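Local coordinates for protein Na Glutathione S-transferase 2 (Necator americanus, PDB 2ON5) that binds glutathione and, as a glutathione S-transferase, probably catalyses its conjugation to electrophilic compounds, at residues L6-G11 against G49-L54; D44-G49 against G58-Q63; A128-F133 against D176-I181. All coordinates share one frame; numbering follows the deposited sequence.

Contact 1: L6-G11 against G49-L54; sequences LTYFAG and GQIPVL. With GSH (glutathione), chain V.
Ile-51 reaches Phe-9 through a first torsion that sets CG1 between its backbone N and carbonyl carbon (chi1 46°), and an anti second torsion then extends CD1 over the ring. Phe-9 meets it with CG beside its own backbone N (chi1 -66°). The methyl CD1 sits almost on the ring normal, 3.6 Å from the centroid of Phe-9, a CH-pi contact over the face, while the glutathione atom N3 lies at the edge of the same ring. Tyr-8 runs alongside Pro-52 and points the same way, its CD1 3.8 Å from Pro-52 CD. Its hydroxyl OH comes 3.0 Å from glutathione SG2 and also takes a hydrogen bond from the backbone N of Leu-14. The backbones pair antiparallel: Thr-7 N donates a nearly straight bond to Val-53 O (2.9 Å), and Val-53 N returns one to Thr-7 O (3.0 Å). A water bridges Thr-7 OG1 and Val-53 O, giving that carbonyl a second donor. The peptide bond before Pro-52 is cis, and the backbone of Ile-51 faces the ligand: its N donates to glutathione O2 (2.9 Å), and its O accepts a weak bond from glutathione N2. Gln-50 NE2 adds a bond to the ligand carboxylate oxygen O31 (2.6 Å). Strand 4-9 beside a cis-proline that presents its neighbour's backbone to glutathione is the signature of the thioredoxin-like glutathione site of glutathione S-transferases.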
loop_
_atom_site.group_PDB
_atom_site.type_symbol
_atom_site.label_atom_id
_atom_site.label_comp_id
_atom_site.label_asym_id
_atom_site.label_seq_id
_atom_site.Cartn_x
_atom_site.Cartn_y
_atom_site.Cartn_z
ATOM N N LEU A 6 -8.047 -0.471 -18.868
ATOM C CA LEU A 6 -8.339 -0.541 -17.441
ATOM C C LEU A 6 -9.663 -1.236 -17.193
ATOM O O LEU A 6 -10.711 -0.805 -17.717
ATOM C CB LEU A 6 -8.396 0.845 -16.826
ATOM C CG LEU A 6 -8.534 0.954 -15.307
ATOM C CD1 LEU A 6 -7.255 0.389 -14.632
ATOM C CD2 LEU A 6 -8.788 2.393 -14.938
ATOM N N THR A 7 -9.632 -2.278 -16.359
ATOM C CA THR A 7 -10.882 -2.977 -15.995
ATOM C C THR A 7 -11.244 -2.709 -14.521
ATOM O O THR A 7 -10.397 -2.858 -13.622
ATOM C CB THR A 7 -10.810 -4.488 -16.272
ATOM O OG1 THR A 7 -10.467 -4.719 -17.650
ATOM C CG2 THR A 7 -12.172 -5.151 -15.971
ATOM N N TYR A 8 -12.480 -2.261 -14.305
ATOM C CA TYR A 8 -12.993 -1.979 -12.957
ATOM C C TYR A 8 -14.529 -2.047 -12.969
ATOM O O TYR A 8 -15.129 -2.477 -13.959
ATOM C CB TYR A 8 -12.499 -0.608 -12.472
ATOM C CG TYR A 8 -12.750 -0.366 -11.008
ATOM C CD1 TYR A 8 -12.242 -1.236 -10.027
ATOM C CD2 TYR A 8 -13.525 0.704 -10.592
ATOM C CE1 TYR A 8 -12.499 -1.012 -8.680
ATOM C CE2 TYR A 8 -13.781 0.926 -9.245
ATOM C CZ TYR A 8 -13.277 0.070 -8.307
ATOM O OH TYR A 8 -13.519 0.308 -6.970
ATOM N N PHE A 9 -15.160 -1.670 -11.860
ATOM C CA PHE A 9 -16.612 -1.578 -11.825
ATOM C C PHE A 9 -17.070 -0.305 -12.536
ATOM O O PHE A 9 -16.250 0.572 -12.842
ATOM C CB PHE A 9 -17.120 -1.573 -10.376
ATOM C CG PHE A 9 -16.881 -2.848 -9.647
ATOM C CD1 PHE A 9 -17.552 -4.004 -10.009
ATOM C CD2 PHE A 9 -16.000 -2.888 -8.573
ATOM C CE1 PHE A 9 -17.347 -5.196 -9.320
ATOM C CE2 PHE A 9 -15.773 -4.089 -7.883
ATOM C CZ PHE A 9 -16.461 -5.237 -8.261
ATOM N N ALA A 10 -18.378 -0.227 -12.812
ATOM C CA ALA A 10 -19.033 0.985 -13.296
ATOM C C ALA A 10 -19.135 1.973 -12.139
ATOM O O ALA A 10 -20.210 2.178 -11.533
ATOM C CB ALA A 10 -20.444 0.655 -13.869
ATOM N N GLY A 11 -18.001 2.565 -11.794
ATOM C CA GLY A 11 -17.952 3.481 -10.682
ATOM C C GLY A 11 -16.588 4.119 -10.616
ATOM O O GLY A 11 -15.643 3.694 -11.319
ATOM N N GLY A 49 -7.677 -12.184 -8.486
ATOM C CA GLY A 49 -9.141 -12.352 -8.479
ATOM C C GLY A 49 -9.883 -11.071 -8.128
ATOM O O GLY A 49 -11.051 -11.114 -7.705
ATOM N N GLN A 50 -9.230 -9.929 -8.358
ATOM C CA GLN A 50 -9.787 -8.615 -8.015
ATOM C C GLN A 50 -9.518 -7.561 -9.085
ATOM O O GLN A 50 -8.724 -7.790 -10.013
ATOM C CB GLN A 50 -9.255 -8.137 -6.660
ATOM C CG GLN A 50 -9.872 -8.901 -5.473
ATOM C CD GLN A 50 -9.880 -8.103 -4.188
ATOM O OE1 GLN A 50 -8.837 -7.861 -3.584
ATOM N NE2 GLN A 50 -11.066 -7.700 -3.752
ATOM N N ILE A 51 -10.213 -6.429 -8.945
ATOM C CA ILE A 51 -10.059 -5.242 -9.805
ATOM C C ILE A 51 -9.825 -3.976 -8.936
ATOM O O ILE A 51 -10.270 -3.947 -7.783
ATOM C CB ILE A 51 -11.287 -5.075 -10.767
ATOM C CG1 ILE A 51 -12.636 -5.259 -10.019
ATOM C CG2 ILE A 51 -11.186 -6.061 -11.944
ATOM C CD1 ILE A 51 -13.840 -5.126 -10.922
ATOM N N PRO A 52 -9.170 -2.909 -9.490
ATOM C CA PRO A 52 -8.847 -2.714 -10.919
ATOM C C PRO A 52 -7.654 -3.531 -11.426
ATOM O O PRO A 52 -6.748 -3.882 -10.645
ATOM C CB PRO A 52 -8.533 -1.211 -11.003
ATOM C CG PRO A 52 -7.889 -0.904 -9.599
ATOM C CD PRO A 52 -8.741 -1.765 -8.653
ATOM N N VAL A 53 -7.641 -3.808 -12.730
ATOM C CA VAL A 53 -6.463 -4.396 -13.376
ATOM C C VAL A 53 -6.167 -3.615 -14.651
ATOM O O VAL A 53 -7.093 -3.338 -15.448
ATOM C CB VAL A 53 -6.665 -5.899 -13.719
ATOM C CG1 VAL A 53 -5.483 -6.476 -14.565
ATOM C CG2 VAL A 53 -6.841 -6.695 -12.451
ATOM N N LEU A 54 -4.889 -3.262 -14.813
ATOM C CA LEU A 54 -4.394 -2.604 -16.018
ATOM C C LEU A 54 -3.826 -3.667 -16.969
ATOM O O LEU A 54 -3.165 -4.604 -16.535
ATOM C CB LEU A 54 -3.292 -1.562 -15.689
ATOM C CG LEU A 54 -2.634 -0.822 -16.884
ATOM C CD1 LEU A 54 -3.588 0.232 -17.469
ATOM C CD2 LEU A 54 -1.307 -0.169 -16.532
HETATM N N1 GSH V . -5.583 -3.415 -2.473
HETATM C CA1 GSH V . -6.807 -3.196 -3.281
HETATM C C1 GSH V . -6.488 -2.291 -4.467
HETATM O O11 GSH V . -6.128 -1.137 -4.153
HETATM O O12 GSH V . -6.560 -2.615 -5.687
HETATM C CB1 GSH V . -7.547 -4.492 -3.621
HETATM C CG1 GSH V . -8.618 -4.327 -4.694
HETATM C CD1 GSH V . -10.033 -4.661 -4.233
HETATM O OE1 GSH V . -10.399 -4.736 -2.860
HETATM N N2 GSH V . -10.869 -4.869 -5.254
HETATM C CA2 GSH V . -12.317 -4.722 -5.279
HETATM C C2 GSH V . -12.943 -5.937 -5.923
HETATM O O2 GSH V . -12.244 -6.733 -6.865
HETATM C CB2 GSH V . -12.683 -3.472 -6.063
HETATM S SG2 GSH V . -13.150 -2.020 -5.070
HETATM N N3 GSH V . -14.177 -6.256 -5.537
HETATM C CA3 GSH V . -14.816 -7.478 -5.989
HETATM C C3 GSH V . -14.203 -8.771 -5.490
HETATM O O31 GSH V . -13.331 -8.766 -4.592
HETATM O O32 GSH V . -14.568 -9.871 -5.964
HETATM O O HOH W 1 -7.802 -4.949 -17.544
#

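Contact 2: D44-G49 against G58-Q63; sequences DEMPFG and GKQLAQ. With GSH (glutathione), chain V; EDO (1,2-ethanediol), chain U.
Glu-45 turns its backbone carbonyl toward the side chain of Gln-60, while its carboxylate oxygen OE2 is engaged by His-42; a 1,2-ethanediol molecule, probably from the crystallisation liquor, lies beside this end of the contact. Met-46 follows with a chain bent at its second torsion (chi2 -44°), and the Met-46 and Gln-60 side chains cross at about a right angle. Met-46 also opens a type I beta turn, closed by Gly-49 N donating to Met-46 O (3.0 Å). Within this turn Pro-47 directs its ring at strand 59-62, the outermost strand of the thioredoxin-like sheet on this side, and its CG packs 4.0 Å from Ala-62 CB. Phe-48 comes to the same methyl from a direction roughly at a right angle to that of the proline: its CD1 lies 3.7 Å from Ala-62 CB, obliquely to the ring, with CE1 farther along near Gln-63 CG (4.3 Å). Phe-48 also meets Phe-139 of the second subunit, its plane nearly parallel to that ring. Gln-63, at the N-cap position of helix 64-75, has a chain folded at its second torsion (chi2 -78°) and accepts a hydrogen bond from glutathione N1 at OE1 (2.6 Å), while its NE2 is bonded to Asp-97 and Gln-94 of the second subunit.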
loop_
_atom_site.group_PDB
_atom_site.type_symbol
_atom_site.label_atom_id
_atom_site.label_comp_id
_atom_site.label_asym_id
_atom_site.label_seq_id
_atom_site.Cartn_x
_atom_site.Cartn_y
_atom_site.Cartn_z
ATOM N N ASP A 44 -11.558 -14.991 -12.206
ATOM C CA ASP A 44 -10.404 -15.865 -12.467
ATOM C C ASP A 44 -9.454 -15.357 -13.557
ATOM O O ASP A 44 -8.349 -15.902 -13.748
ATOM C CB ASP A 44 -10.874 -17.283 -12.782
ATOM C CG ASP A 44 -11.393 -18.008 -11.552
ATOM O OD1 ASP A 44 -11.407 -17.435 -10.428
ATOM O OD2 ASP A 44 -11.816 -19.157 -11.720
ATOM N N GLU A 45 -9.894 -14.341 -14.287
ATOM C CA GLU A 45 -9.053 -13.682 -15.303
ATOM C C GLU A 45 -7.941 -12.797 -14.692
ATOM O O GLU A 45 -6.968 -12.456 -15.378
ATOM C CB GLU A 45 -9.920 -12.794 -16.207
ATOM C CG GLU A 45 -11.000 -13.520 -16.984
ATOM C CD GLU A 45 -11.895 -12.553 -17.714
ATOM O OE1 GLU A 45 -11.455 -11.405 -17.932
ATOM O OE2 GLU A 45 -13.039 -12.912 -18.040
ATOM N N MET A 46 -8.123 -12.418 -13.429
ATOM C CA MET A 46 -7.328 -11.378 -12.782
ATOM C C MET A 46 -6.288 -11.997 -11.842
ATOM O O MET A 46 -6.574 -13.003 -11.182
ATOM C CB MET A 46 -8.238 -10.422 -11.995
ATOM C CG MET A 46 -9.369 -9.770 -12.856
ATOM S SD MET A 46 -8.828 -9.180 -14.483
ATOM C CE MET A 46 -10.420 -8.714 -15.198
ATOM N N PRO A 47 -5.090 -11.389 -11.781
ATOM C CA PRO A 47 -3.940 -11.923 -11.013
ATOM C C PRO A 47 -4.282 -12.291 -9.566
ATOM O O PRO A 47 -3.816 -13.315 -9.070
ATOM C CB PRO A 47 -2.938 -10.756 -11.042
ATOM C CG PRO A 47 -3.187 -10.124 -12.365
ATOM C CD PRO A 47 -4.729 -10.132 -12.467
ATOM N N PHE A 48 -5.070 -11.450 -8.902
ATOM C CA PHE A 48 -5.504 -11.719 -7.545
ATOM C C PHE A 48 -7.010 -11.828 -7.393
ATOM O O PHE A 48 -7.549 -11.579 -6.296
ATOM C CB PHE A 48 -4.979 -10.656 -6.596
ATOM C CG PHE A 48 -3.495 -10.449 -6.708
ATOM C CD1 PHE A 48 -2.980 -9.237 -7.149
ATOM C CD2 PHE A 48 -2.612 -11.479 -6.371
ATOM C CE1 PHE A 48 -1.570 -9.048 -7.253
ATOM C CE2 PHE A 48 -1.224 -11.294 -6.474
ATOM C CZ PHE A 48 -0.711 -10.074 -6.924
ATOM N N GLY A 49 -7.677 -12.184 -8.486
ATOM C CA GLY A 49 -9.141 -12.352 -8.479
ATOM C C GLY A 49 -9.883 -11.071 -8.128
ATOM O O GLY A 49 -11.051 -11.114 -7.705
ATOM N N GLY A 58 -1.302 -6.176 -23.467
ATOM C CA GLY A 58 -1.721 -7.502 -23.046
ATOM C C GLY A 58 -1.124 -8.034 -21.744
ATOM O O GLY A 58 -1.480 -9.136 -21.332
ATOM N N LYS A 59 -0.211 -7.276 -21.120
ATOM C CA LYS A 59 0.424 -7.652 -19.858
ATOM C C LYS A 59 -0.412 -7.100 -18.685
ATOM O O LYS A 59 -0.662 -5.894 -18.622
ATOM C CB LYS A 59 1.839 -7.059 -19.781
ATOM C CG LYS A 59 2.879 -7.652 -20.748
ATOM C CD LYS A 59 4.319 -7.062 -20.446
ATOM C CE LYS A 59 4.399 -5.504 -20.579
ATOM N NZ LYS A 59 5.819 -4.929 -20.437
ATOM N N GLN A 60 -0.839 -7.965 -17.764
ATOM C CA GLN A 60 -1.683 -7.503 -16.679
ATOM C C GLN A 60 -0.848 -6.974 -15.509
ATOM O O GLN A 60 0.156 -7.576 -15.158
ATOM C CB GLN A 60 -2.573 -8.631 -16.147
ATOM C CG GLN A 60 -3.712 -9.043 -17.084
ATOM C CD GLN A 60 -4.541 -10.144 -16.480
ATOM O OE1 GLN A 60 -5.778 -10.032 -16.360
ATOM N NE2 GLN A 60 -3.878 -11.226 -16.097
ATOM N N LEU A 61 -1.326 -5.884 -14.916
ATOM C CA LEU A 61 -0.818 -5.348 -13.663
ATOM C C LEU A 61 -2.024 -5.084 -12.771
ATOM O O LEU A 61 -2.879 -4.256 -13.127
ATOM C CB LEU A 61 -0.077 -4.040 -13.911
ATOM C CG LEU A 61 0.466 -3.311 -12.692
ATOM C CD1 LEU A 61 1.509 -4.185 -11.897
ATOM C CD2 LEU A 61 1.045 -1.950 -13.122
ATOM N N ALA A 62 -2.096 -5.813 -11.653
ATOM C CA ALA A 62 -3.121 -5.601 -10.640
ATOM C C ALA A 62 -2.698 -4.595 -9.534
ATOM O O ALA A 62 -1.570 -4.092 -9.530
ATOM C CB ALA A 62 -3.536 -6.945 -10.033
ATOM N N GLN A 63 -3.613 -4.327 -8.602
ATOM C CA GLN A 63 -3.426 -3.441 -7.446
ATOM C C GLN A 63 -3.434 -1.949 -7.766
ATOM O O GLN A 63 -2.501 -1.414 -8.370
ATOM C CB GLN A 63 -2.200 -3.856 -6.581
ATOM C CG GLN A 63 -2.462 -5.147 -5.821
ATOM C CD GLN A 63 -3.338 -4.920 -4.579
ATOM O OE1 GLN A 63 -3.721 -3.787 -4.266
ATOM N NE2 GLN A 63 -3.653 -6.010 -3.872
HETATM N N1 GSH V . -5.583 -3.415 -2.473
HETATM C CA1 GSH V . -6.807 -3.196 -3.281
HETATM C C1 GSH V . -6.488 -2.291 -4.467
HETATM O O11 GSH V . -6.128 -1.137 -4.153
HETATM O O12 GSH V . -6.560 -2.615 -5.687
HETATM C CB1 GSH V . -7.547 -4.492 -3.621
HETATM C CG1 GSH V . -8.618 -4.327 -4.694
HETATM C CD1 GSH V . -10.033 -4.661 -4.233
HETATM O OE1 GSH V . -10.399 -4.736 -2.860
HETATM N N2 GSH V . -10.869 -4.869 -5.254
HETATM C CA2 GSH V . -12.317 -4.722 -5.279
HETATM C C2 GSH V . -12.943 -5.937 -5.923
HETATM O O2 GSH V . -12.244 -6.733 -6.865
HETATM C CB2 GSH V . -12.683 -3.472 -6.063
HETATM S SG2 GSH V . -13.150 -2.020 -5.070
HETATM N N3 GSH V . -14.177 -6.256 -5.537
HETATM C CA3 GSH V . -14.816 -7.478 -5.989
HETATM C C3 GSH V . -14.203 -8.771 -5.490
HETATM O O31 GSH V . -13.331 -8.766 -4.592
HETATM O O32 GSH V . -14.568 -9.871 -5.964
HETATM C C1 EDO U . -4.175 -14.337 -14.682
HETATM O O1 EDO U . -4.093 -13.083 -14.003
HETATM C C2 EDO U . -5.305 -15.156 -14.071
HETATM O O2 EDO U . -6.170 -15.584 -15.133
#

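Contact 3: A128-F133 against D176-I181; sequences AREKFF and DGFPEI. With EDO (1,2-ethanediol), chain I.
Phe-133 stands edge-on to the face of Phe-178, a T-shaped pair with planes at 88° and centroids 5.4 Å apart. The pair joins the residues before helix 179-189 to helix 117-143 in the all-helical C-terminal domain of the glutathione S-transferase fold. The two rings are joined at a second point by Phe-133 CB, which sits over the Phe-178 ring 3.6 Å from its centroid as a CH-pi contact. Phe-133 is itself sandwiched: Ile-181 CG2 lies over the centre of one face, 4.0 Å from the centroid, and Arg-129 CB covers the opposite face. Phe-178, placed at the N-cap position, directs its side chain at helix 117-143. Glu-130 brings OE1 to the ring edge, 3.6 Å from Phe-178 CE1. The rim carbon CD1 of Phe-178 lies over a face of the Arg-129 guanidinium, 3.8 Å from NE, with the two planes 56° apart. CG of Arg-129 lies between the backbone N and the carbonyl carbon (chi1 74°), and the chain bends again at chi2, folding the guanidinium back toward residues 176-178; NE bonds to the carbonyl oxygen of Ile-174, just before that segment. A water donates to Asp-176 O and, weakly, to Glu-130 OE1. At the guanidinium edge, Arg-129 NH2 donates a nearly straight hydrogen bond to O2 of a 1,2-ethanediol, 2.7 Å away.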
loop_
_atom_site.group_PDB
_atom_site.type_symbol
_atom_site.label_atom_id
_atom_site.label_comp_id
_atom_site.label_asym_id
_atom_site.label_seq_id
_atom_site.Cartn_x
_atom_site.Cartn_y
_atom_site.Cartn_z
ATOM N N ALA A 128 -12.469 9.463 11.619
ATOM C CA ALA A 128 -11.332 8.972 10.831
ATOM C C ALA A 128 -10.701 10.101 10.029
ATOM O O ALA A 128 -9.465 10.183 9.903
ATOM C CB ALA A 128 -11.756 7.814 9.899
ATOM N N ARG A 129 -11.541 10.991 9.496
ATOM C CA ARG A 129 -11.011 12.063 8.660
ATOM C C ARG A 129 -10.400 13.170 9.528
ATOM O O ARG A 129 -9.519 13.894 9.081
ATOM C CB ARG A 129 -12.056 12.599 7.650
ATOM C CG ARG A 129 -13.181 13.473 8.239
ATOM C CD ARG A 129 -12.687 14.885 8.525
ATOM N NE ARG A 129 -13.725 15.905 8.716
ATOM C CZ ARG A 129 -14.351 16.130 9.869
ATOM N NH1 ARG A 129 -14.115 15.336 10.913
ATOM N NH2 ARG A 129 -15.248 17.116 9.964
ATOM N N GLU A 130 -10.867 13.309 10.773
ATOM C CA GLU A 130 -10.242 14.268 11.707
ATOM C C GLU A 130 -8.737 13.980 11.881
ATOM O O GLU A 130 -7.898 14.913 11.854
ATOM C CB GLU A 130 -10.962 14.259 13.073
ATOM C CG GLU A 130 -10.260 15.058 14.168
ATOM C CD GLU A 130 -10.482 16.565 14.054
ATOM O OE1 GLU A 130 -11.520 16.974 13.493
ATOM O OE2 GLU A 130 -9.618 17.349 14.521
ATOM N N LYS A 131 -8.406 12.698 12.065
ATOM C CA LYS A 131 -7.005 12.253 12.189
ATOM C C LYS A 131 -6.314 12.410 10.847
ATOM O O LYS A 131 -5.246 13.006 10.767
ATOM C CB LYS A 131 -6.910 10.781 12.605
ATOM C CG LYS A 131 -7.320 10.470 14.067
ATOM C CD LYS A 131 -7.339 8.949 14.354
ATOM C CE LYS A 131 -8.474 8.244 13.604
ATOM N NZ LYS A 131 -8.399 6.750 13.727
ATOM N N PHE A 132 -6.941 11.870 9.797
ATOM C CA PHE A 132 -6.296 11.817 8.480
ATOM C C PHE A 132 -6.018 13.204 7.898
ATOM O O PHE A 132 -4.870 13.502 7.523
ATOM C CB PHE A 132 -7.089 10.935 7.521
ATOM C CG PHE A 132 -6.525 10.904 6.119
ATOM C CD1 PHE A 132 -7.331 11.212 5.045
ATOM C CD2 PHE A 132 -5.187 10.581 5.891
ATOM C CE1 PHE A 132 -6.815 11.217 3.754
ATOM C CE2 PHE A 132 -4.666 10.546 4.601
ATOM C CZ PHE A 132 -5.484 10.876 3.528
ATOM N N PHE A 133 -7.060 14.049 7.861
ATOM C CA PHE A 133 -6.957 15.414 7.326
ATOM C C PHE A 133 -5.964 16.236 8.153
ATOM O O PHE A 133 -5.384 17.210 7.670
ATOM C CB PHE A 133 -8.322 16.110 7.326
ATOM C CG PHE A 133 -9.300 15.608 6.267
ATOM C CD1 PHE A 133 -9.037 14.477 5.495
ATOM C CD2 PHE A 133 -10.497 16.296 6.058
ATOM C CE1 PHE A 133 -9.967 14.055 4.559
ATOM C CE2 PHE A 133 -11.455 15.855 5.149
ATOM C CZ PHE A 133 -11.180 14.750 4.390
ATOM N N ASP A 176 -15.720 20.461 7.146
ATOM C CA ASP A 176 -15.799 21.249 8.385
ATOM C C ASP A 176 -14.526 21.097 9.194
ATOM O O ASP A 176 -14.095 19.969 9.510
ATOM C CB ASP A 176 -16.969 20.785 9.263
ATOM C CG ASP A 176 -18.333 21.206 8.729
ATOM O OD1 ASP A 176 -18.438 21.792 7.627
ATOM O OD2 ASP A 176 -19.313 20.918 9.449
ATOM N N GLY A 177 -13.923 22.232 9.518
ATOM C CA GLY A 177 -12.676 22.287 10.300
ATOM C C GLY A 177 -11.418 22.154 9.449
ATOM O O GLY A 177 -10.287 22.205 9.969
ATOM N N PHE A 178 -11.615 21.965 8.143
ATOM C CA PHE A 178 -10.503 21.600 7.245
ATOM C C PHE A 178 -10.598 22.327 5.913
ATOM O O PHE A 178 -10.648 21.686 4.859
ATOM C CB PHE A 178 -10.434 20.078 7.024
ATOM C CG PHE A 178 -10.078 19.315 8.257
ATOM C CD1 PHE A 178 -11.065 18.660 8.990
ATOM C CD2 PHE A 178 -8.773 19.286 8.714
ATOM C CE1 PHE A 178 -10.739 17.961 10.167
ATOM C CE2 PHE A 178 -8.427 18.579 9.895
ATOM C CZ PHE A 178 -9.420 17.907 10.607
ATOM N N PRO A 179 -10.568 23.679 5.956
ATOM C CA PRO A 179 -10.722 24.492 4.731
ATOM C C PRO A 179 -9.567 24.280 3.734
ATOM O O PRO A 179 -9.773 24.437 2.526
ATOM C CB PRO A 179 -10.766 25.929 5.266
ATOM C CG PRO A 179 -10.008 25.866 6.605
ATOM C CD PRO A 179 -10.364 24.510 7.160
ATOM N N GLU A 180 -8.384 23.934 4.250
ATOM C CA GLU A 180 -7.191 23.565 3.449
ATOM C C GLU A 180 -7.429 22.361 2.540
ATOM O O GLU A 180 -6.864 22.263 1.434
ATOM C CB GLU A 180 -6.016 23.202 4.376
ATOM C CG GLU A 180 -5.553 24.337 5.292
ATOM C CD GLU A 180 -6.214 24.290 6.656
ATOM O OE1 GLU A 180 -7.176 23.502 6.831
ATOM O OE2 GLU A 180 -5.765 25.064 7.539
ATOM N N ILE A 181 -8.204 21.411 3.050
ATOM C CA ILE A 181 -8.493 20.178 2.307
ATOM C C ILE A 181 -9.506 20.471 1.215
ATOM O O ILE A 181 -9.360 19.986 0.102
ATOM C CB ILE A 181 -8.946 19.010 3.265
ATOM C CG1 ILE A 181 -7.959 18.844 4.438
ATOM C CG2 ILE A 181 -9.116 17.707 2.476
ATOM C CD1 ILE A 181 -6.519 18.460 4.000
HETATM C C1 EDO I . -15.585 16.183 13.579
HETATM O O1 EDO I . -14.155 16.365 13.581
HETATM C C2 EDO I . -16.317 17.519 13.418
HETATM O O2 EDO I . -16.875 17.676 12.101
HETATM O O HOH W 2 -13.399 19.407 12.213
#

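Overall arrangement
Contacts 1 and 2 form one continuous patch of the thioredoxin-like N-terminal domain, with centres 9 Å apart and Gly-49 in common. Strands 53-56 and 59-62 are neighbours in the sheet, Leu-54 O lies 2.8 Å from Leu-61 N in a probable hydrogen bond, and Val-53 CG2 packs 3.8 Å from Met-46 SD. Both touch the same glutathione: contact 1 holds its middle and one carboxylate, contact 2 its amino nitrogen, while Ser-64, Lys-43, Trp-39 and Asp-97 of the second subunit also hydrogen-bond the ligand. Contact 3 belongs to the helical domain on the opposite side of the chain's centre, its centre about 29 Å from that of contact 1 and about 35 Å from that of contact 2.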